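Local coordinates for hypothetical protein PA3499 (Pseudomonas aeruginosa, PDB 2IG8), which is of unknown function but belongs to the YjgF-like family, whose small alpha/beta subunits assemble as trimers, at residues 54-59 and 123-128; 33-38 and 62-67. All blocks are in the same frame, centred on the assembly; numbering follows the deposited sequence.

Contact 1 and contact 2 illustrate how a single helix can be fixed to a sheet by different chemistry along its length. Both draw on helix 53-70, which meets the end of strand 29-36 through residues 62-67 and the start of strand 126-133 through residues 54-59. Those two strands are antiparallel neighbours in the mixed sheet, and Ile128 of contact 1 is probably hydrogen-bonded to Met35 of contact 2 through the backbone. The centres lie about 10 Å apart. Along the chain the segments alternate, 33-38, 54-59, 62-67 and 123-128, so the one helix packs against two neighbouring strands, an early one and the last, within a single compact YjgF-like subunit.

Contact 1: residues 54-59 and 123-128; sequences HAQALV and ELLVEI
Gln56 leaves helix 53-70 with CG anti to its carbonyl carbon (chi1 -70°) and continues extended (chi2 -164°), which carries its amide out to the turn leading into strand 126-133. There the flat group works at both ends. Gln56 OE1 accepts from the backbone N of Leu125 at 2.9 Å in a nearly straight bond (169° at the hydrogen), although the donor sits above the carbonyl plane. Gln56 NE2 donates to Glu123 O at 3.0 Å, with the acceptor close to the amide plane. A side-chain amide thus pairs with one backbone N-H and one backbone C=O two residues apart, and the pair of bonds fixes its rotation. Leu125 crosses the glutamine chain at about a right angle, its CG lying 3.6 Å from Gln56 NE2. Closer to the helix, Val126 CG1 packs 3.8 Å from Gln56 CB and also touches the backbone N of Ala57. The carboxylate of Glu123 turns away to a salt bridge with Arg42. A water gives one hydrogen to Gln56 OE1 and the other to Val126 O, while Gln56 NE2 also bonds to Leu51 O. With two bonds on each polar atom, this buried amide is well satisfied, and it ties the early part of the helix to the entry of the last strand.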
loop_
_atom_site.group_PDB
_atom_site.type_symbol
_atom_site.label_atom_id
_atom_site.label_comp_id
_atom_site.label_asym_id
_atom_site.label_seq_id
_atom_site.Cartn_x
_atom_site.Cartn_y
_atom_site.Cartn_z
ATOM N N HIS B 54 -11.218 15.988 -9.741
ATOM C CA HIS B 54 -12.128 15.105 -10.432
ATOM C C HIS B 54 -11.586 14.771 -11.836
ATOM O O HIS B 54 -11.531 13.607 -12.202
ATOM C CB HIS B 54 -13.479 15.784 -10.525
ATOM C CG HIS B 54 -14.540 14.995 -11.216
ATOM N ND1 HIS B 54 -15.823 15.467 -11.342
ATOM C CD2 HIS B 54 -14.557 13.745 -11.733
ATOM C CE1 HIS B 54 -16.563 14.567 -11.973
ATOM N NE2 HIS B 54 -15.807 13.531 -12.252
ATOM N N ALA B 55 -11.202 15.796 -12.597
ATOM C CA ALA B 55 -10.640 15.579 -13.929
ATOM C C ALA B 55 -9.336 14.737 -13.872
ATOM O O ALA B 55 -9.151 13.787 -14.682
ATOM C CB ALA B 55 -10.439 16.921 -14.695
ATOM N N GLN B 56 -8.455 15.056 -12.925
ATOM C CA GLN B 56 -7.229 14.309 -12.770
ATOM C C GLN B 56 -7.527 12.844 -12.422
ATOM O O GLN B 56 -6.900 11.942 -12.974
ATOM C CB GLN B 56 -6.297 14.926 -11.735
ATOM C CG GLN B 56 -5.661 16.278 -12.158
ATOM C CD GLN B 56 -4.480 16.698 -11.327
ATOM O OE1 GLN B 56 -3.748 15.862 -10.798
ATOM N NE2 GLN B 56 -4.245 18.035 -11.248
ATOM N N ALA B 57 -8.457 12.613 -11.503
ATOM C CA ALA B 57 -8.741 11.232 -11.081
ATOM C C ALA B 57 -9.264 10.415 -12.268
ATOM O O ALA B 57 -8.885 9.272 -12.448
ATOM C CB ALA B 57 -9.709 11.201 -9.911
ATOM N N LEU B 58 -10.066 11.030 -13.114
ATOM C CA LEU B 58 -10.548 10.356 -14.324
ATOM C C LEU B 58 -9.445 10.028 -15.340
ATOM O O LEU B 58 -9.478 8.966 -15.981
ATOM C CB LEU B 58 -11.650 11.169 -14.997
ATOM C CG LEU B 58 -13.052 11.190 -14.365
ATOM C CD1 LEU B 58 -13.956 12.169 -15.102
ATOM C CD2 LEU B 58 -13.648 9.797 -14.312
ATOM N N VAL B 59 -8.506 10.952 -15.548
ATOM C CA VAL B 59 -7.347 10.672 -16.380
ATOM C C VAL B 59 -6.554 9.501 -15.811
ATOM O O VAL B 59 -6.161 8.606 -16.564
ATOM C CB VAL B 59 -6.425 11.921 -16.551
ATOM C CG1 VAL B 59 -5.052 11.529 -17.144
ATOM C CG2 VAL B 59 -7.151 13.012 -17.383
ATOM N N GLU B 123 2.042 19.893 -10.507
ATOM C CA GLU B 123 0.660 20.084 -10.990
ATOM C C GLU B 123 -0.308 19.007 -10.483
ATOM O O GLU B 123 -1.538 19.159 -10.612
ATOM C CB GLU B 123 0.617 20.103 -12.519
ATOM C CG GLU B 123 1.471 21.184 -13.155
ATOM C CD GLU B 123 2.903 20.759 -13.466
ATOM O OE1 GLU B 123 3.413 19.756 -12.919
ATOM O OE2 GLU B 123 3.517 21.457 -14.294
ATOM N N LEU B 124 0.234 17.917 -9.928
ATOM C CA LEU B 124 -0.566 16.764 -9.518
ATOM C C LEU B 124 -1.367 17.008 -8.231
ATOM O O LEU B 124 -0.864 17.596 -7.251
ATOM C CB LEU B 124 0.319 15.527 -9.336
ATOM C CG LEU B 124 1.105 15.035 -10.562
ATOM C CD1 LEU B 124 1.884 13.738 -10.198
ATOM C CD2 LEU B 124 0.196 14.838 -11.780
ATOM N N LEU B 125 -2.614 16.551 -8.250
ATOM C CA LEU B 125 -3.501 16.531 -7.089
ATOM C C LEU B 125 -3.776 15.104 -6.589
ATOM O O LEU B 125 -4.281 14.941 -5.489
ATOM C CB LEU B 125 -4.856 17.167 -7.441
ATOM C CG LEU B 125 -4.852 18.660 -7.734
ATOM C CD1 LEU B 125 -6.242 19.117 -8.304
ATOM C CD2 LEU B 125 -4.436 19.405 -6.475
ATOM N N VAL B 126 -3.470 14.090 -7.407
ATOM C CA VAL B 126 -3.801 12.700 -7.070
ATOM C C VAL B 126 -2.898 11.692 -7.774
ATOM O O VAL B 126 -2.422 11.906 -8.899
ATOM C CB VAL B 126 -5.322 12.400 -7.329
ATOM C CG1 VAL B 126 -5.666 12.504 -8.837
ATOM C CG2 VAL B 126 -5.742 11.012 -6.791
ATOM N N GLU B 127 -2.631 10.594 -7.069
ATOM C CA GLU B 127 -1.976 9.433 -7.624
ATOM C C GLU B 127 -2.740 8.214 -7.098
ATOM O O GLU B 127 -3.161 8.197 -5.942
ATOM C CB GLU B 127 -0.501 9.390 -7.206
ATOM C CG GLU B 127 0.221 8.146 -7.661
ATOM C CD GLU B 127 1.732 8.340 -7.872
ATOM O OE1 GLU B 127 2.262 9.455 -7.699
ATOM O OE2 GLU B 127 2.383 7.354 -8.240
ATOM N N ILE B 128 -2.952 7.234 -7.968
ATOM C CA ILE B 128 -3.656 6.034 -7.572
ATOM C C ILE B 128 -2.829 4.793 -7.841
ATOM O O ILE B 128 -2.290 4.603 -8.947
ATOM C CB ILE B 128 -5.026 5.926 -8.257
ATOM C CG1 ILE B 128 -5.897 7.145 -7.894
ATOM C CG2 ILE B 128 -5.677 4.582 -7.879
ATOM C CD1 ILE B 128 -7.308 7.214 -8.588
HETATM O O HOH W 1 -2.915 13.135 -11.191
#

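Contact 2: residues 33-38 and 62-67; sequences SGMTAH and GKVKAL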
loop_
_atom_site.group_PDB
_atom_site.type_symbol
_atom_site.label_atom_id
_atom_site.label_comp_id
_atom_site.label_asym_id
_atom_site.label_seq_id
_atom_site.Cartn_x
_atom_site.Cartn_y
_atom_site.Cartn_z
ATOM N N SER B 33 2.294 0.193 -11.435
ATOM C CA SER B 33 2.832 1.359 -10.776
ATOM C C SER B 33 1.742 2.365 -10.496
ATOM O O SER B 33 0.681 2.358 -11.122
ATOM C CB SER B 33 3.921 2.025 -11.649
ATOM O OG SER B 33 5.123 1.250 -11.635
ATOM N N GLY B 34 2.031 3.268 -9.572
ATOM C CA GLY B 34 1.139 4.367 -9.285
ATOM C C GLY B 34 0.970 5.219 -10.523
ATOM O O GLY B 34 1.950 5.524 -11.224
ATOM N N MET B 35 -0.272 5.569 -10.808
ATOM C CA MET B 35 -0.609 6.354 -11.984
ATOM C C MET B 35 -1.037 7.779 -11.622
ATOM O O MET B 35 -1.694 8.016 -10.605
ATOM C CB MET B 35 -1.695 5.639 -12.797
ATOM C CG MET B 35 -1.197 4.376 -13.565
ATOM S SD MET B 35 -0.073 4.681 -14.953
ATOM C CE MET B 35 1.432 3.887 -14.307
ATOM N N THR B 36 -0.631 8.731 -12.466
ATOM C CA THR B 36 -0.933 10.134 -12.278
ATOM C C THR B 36 -1.432 10.720 -13.609
ATOM O O THR B 36 -1.328 10.073 -14.674
ATOM C CB THR B 36 0.290 10.952 -11.845
ATOM O OG1 THR B 36 1.126 11.181 -12.983
ATOM C CG2 THR B 36 1.091 10.263 -10.730
ATOM N N ALA B 37 -1.938 11.954 -13.546
ATOM C CA ALA B 37 -2.463 12.617 -14.721
ATOM C C ALA B 37 -1.391 13.424 -15.500
ATOM O O ALA B 37 -1.711 14.147 -16.415
ATOM C CB ALA B 37 -3.687 13.501 -14.344
ATOM N N HIS B 38 -0.122 13.264 -15.150
ATOM C CA HIS B 38 0.991 13.854 -15.904
ATOM C C HIS B 38 1.274 12.956 -17.128
ATOM O O HIS B 38 1.291 11.741 -16.999
ATOM C CB HIS B 38 2.236 13.926 -15.014
ATOM C CG HIS B 38 3.420 14.581 -15.664
ATOM N ND1 HIS B 38 4.448 13.860 -16.223
ATOM C CD2 HIS B 38 3.731 15.883 -15.852
ATOM C CE1 HIS B 38 5.346 14.692 -16.729
ATOM N NE2 HIS B 38 4.929 15.927 -16.530
ATOM N N GLY B 62 -8.435 6.304 -16.350
ATOM C CA GLY B 62 -8.219 5.971 -17.778
ATOM C C GLY B 62 -6.881 5.311 -18.065
ATOM O O GLY B 62 -6.796 4.407 -18.900
ATOM N N LYS B 63 -5.822 5.757 -17.390
ATOM C CA LYS B 63 -4.513 5.118 -17.524
ATOM C C LYS B 63 -4.525 3.668 -16.989
ATOM O O LYS B 63 -4.059 2.746 -17.661
ATOM C CB LYS B 63 -3.428 5.950 -16.846
ATOM C CG LYS B 63 -3.148 7.244 -17.604
ATOM C CD LYS B 63 -1.950 8.012 -17.046
ATOM C CE LYS B 63 -1.737 9.282 -17.864
ATOM N NZ LYS B 63 -0.639 10.028 -17.352
ATOM N N VAL B 64 -5.087 3.495 -15.797
ATOM C CA VAL B 64 -5.287 2.156 -15.234
ATOM C C VAL B 64 -6.034 1.256 -16.227
ATOM O O VAL B 64 -5.625 0.124 -16.478
ATOM C CB VAL B 64 -6.023 2.238 -13.886
ATOM C CG1 VAL B 64 -6.414 0.825 -13.390
ATOM C CG2 VAL B 64 -5.136 2.989 -12.865
ATOM N N LYS B 65 -7.111 1.767 -16.814
ATOM C CA LYS B 65 -7.859 1.009 -17.816
ATOM C C LYS B 65 -7.041 0.641 -19.054
ATOM O O LYS B 65 -7.198 -0.459 -19.602
ATOM C CB LYS B 65 -9.097 1.794 -18.206
ATOM C CG LYS B 65 -9.905 1.170 -19.307
ATOM C CD LYS B 65 -11.287 1.770 -19.299
ATOM C CE LYS B 65 -11.798 2.079 -20.660
ATOM N NZ LYS B 65 -12.031 0.901 -21.468
ATOM N N ALA B 66 -6.189 1.568 -19.498
ATOM C CA ALA B 66 -5.278 1.317 -20.601
ATOM C C ALA B 66 -4.331 0.170 -20.274
ATOM O O ALA B 66 -4.128 -0.719 -21.107
ATOM C CB ALA B 66 -4.486 2.611 -20.982
ATOM N N LEU B 67 -3.795 0.155 -19.058
ATOM C CA LEU B 67 -2.921 -0.939 -18.633
ATOM C C LEU B 67 -3.688 -2.264 -18.590
ATOM O O LEU B 67 -3.210 -3.282 -19.109
ATOM C CB LEU B 67 -2.263 -0.646 -17.284
ATOM C CG LEU B 67 -1.296 0.541 -17.237
ATOM C CD1 LEU B 67 -0.934 0.904 -15.782
ATOM C CD2 LEU B 67 -0.076 0.297 -18.093
#
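An ST turn closes the end of strand 29-36, and helix 53-70 packs beside it on one face of the sheet. In the turn, Thr36 OG1 accepts from the backbone N of His38 at 3.3 Å, and in this bent chain the carbonyl oxygens of Thr36 and His38 both lie close to one ammonium group. That group belongs to Lys63, whose side chain starts with CG anti to the carbonyl carbon (chi1 -70°) and then runs fully extended to its tip. Lys63 NZ donates to Thr36 O at 2.8 Å, meeting the oxygen in the carbonyl plane. His38 O is nearer still, 2.6 Å from Lys63 NZ. Two carbonyl oxygens beside the amine would be expected to stabilise its positive charge. The imidazole of His38 is turned elsewhere, stacking on Phe121.

This is the helix-on-sheet layer of the YjgF-like alpha/beta fold, and toward the backbone end of the lysine chain, and on to Leu67, the contact becomes apolar. Met35 points at the helix, but its chain bends at chi2 (-69°) and again at chi3 (115°), so the thioether crosses Lys63 obliquely, with Met35 SD 4.1 Å from Lys63 CB. Met35 and Leu67 reach toward each other tip to tip: Leu67 CD1 lies 4.0 Å from Met35 SD and nearly as close to Met35 CE. Val64 comes in beside them, its CG2 at 4.2 Å from Met35 CG, and Val64 and Leu67 both pack on Met32 as well. Just before Met35, Ser33 OG is hydrogen-bonded to Ser21 O and to the backbone N of Ser111 of a second subunit, and Gly34 makes backbone hydrogen bonds to that same subunit.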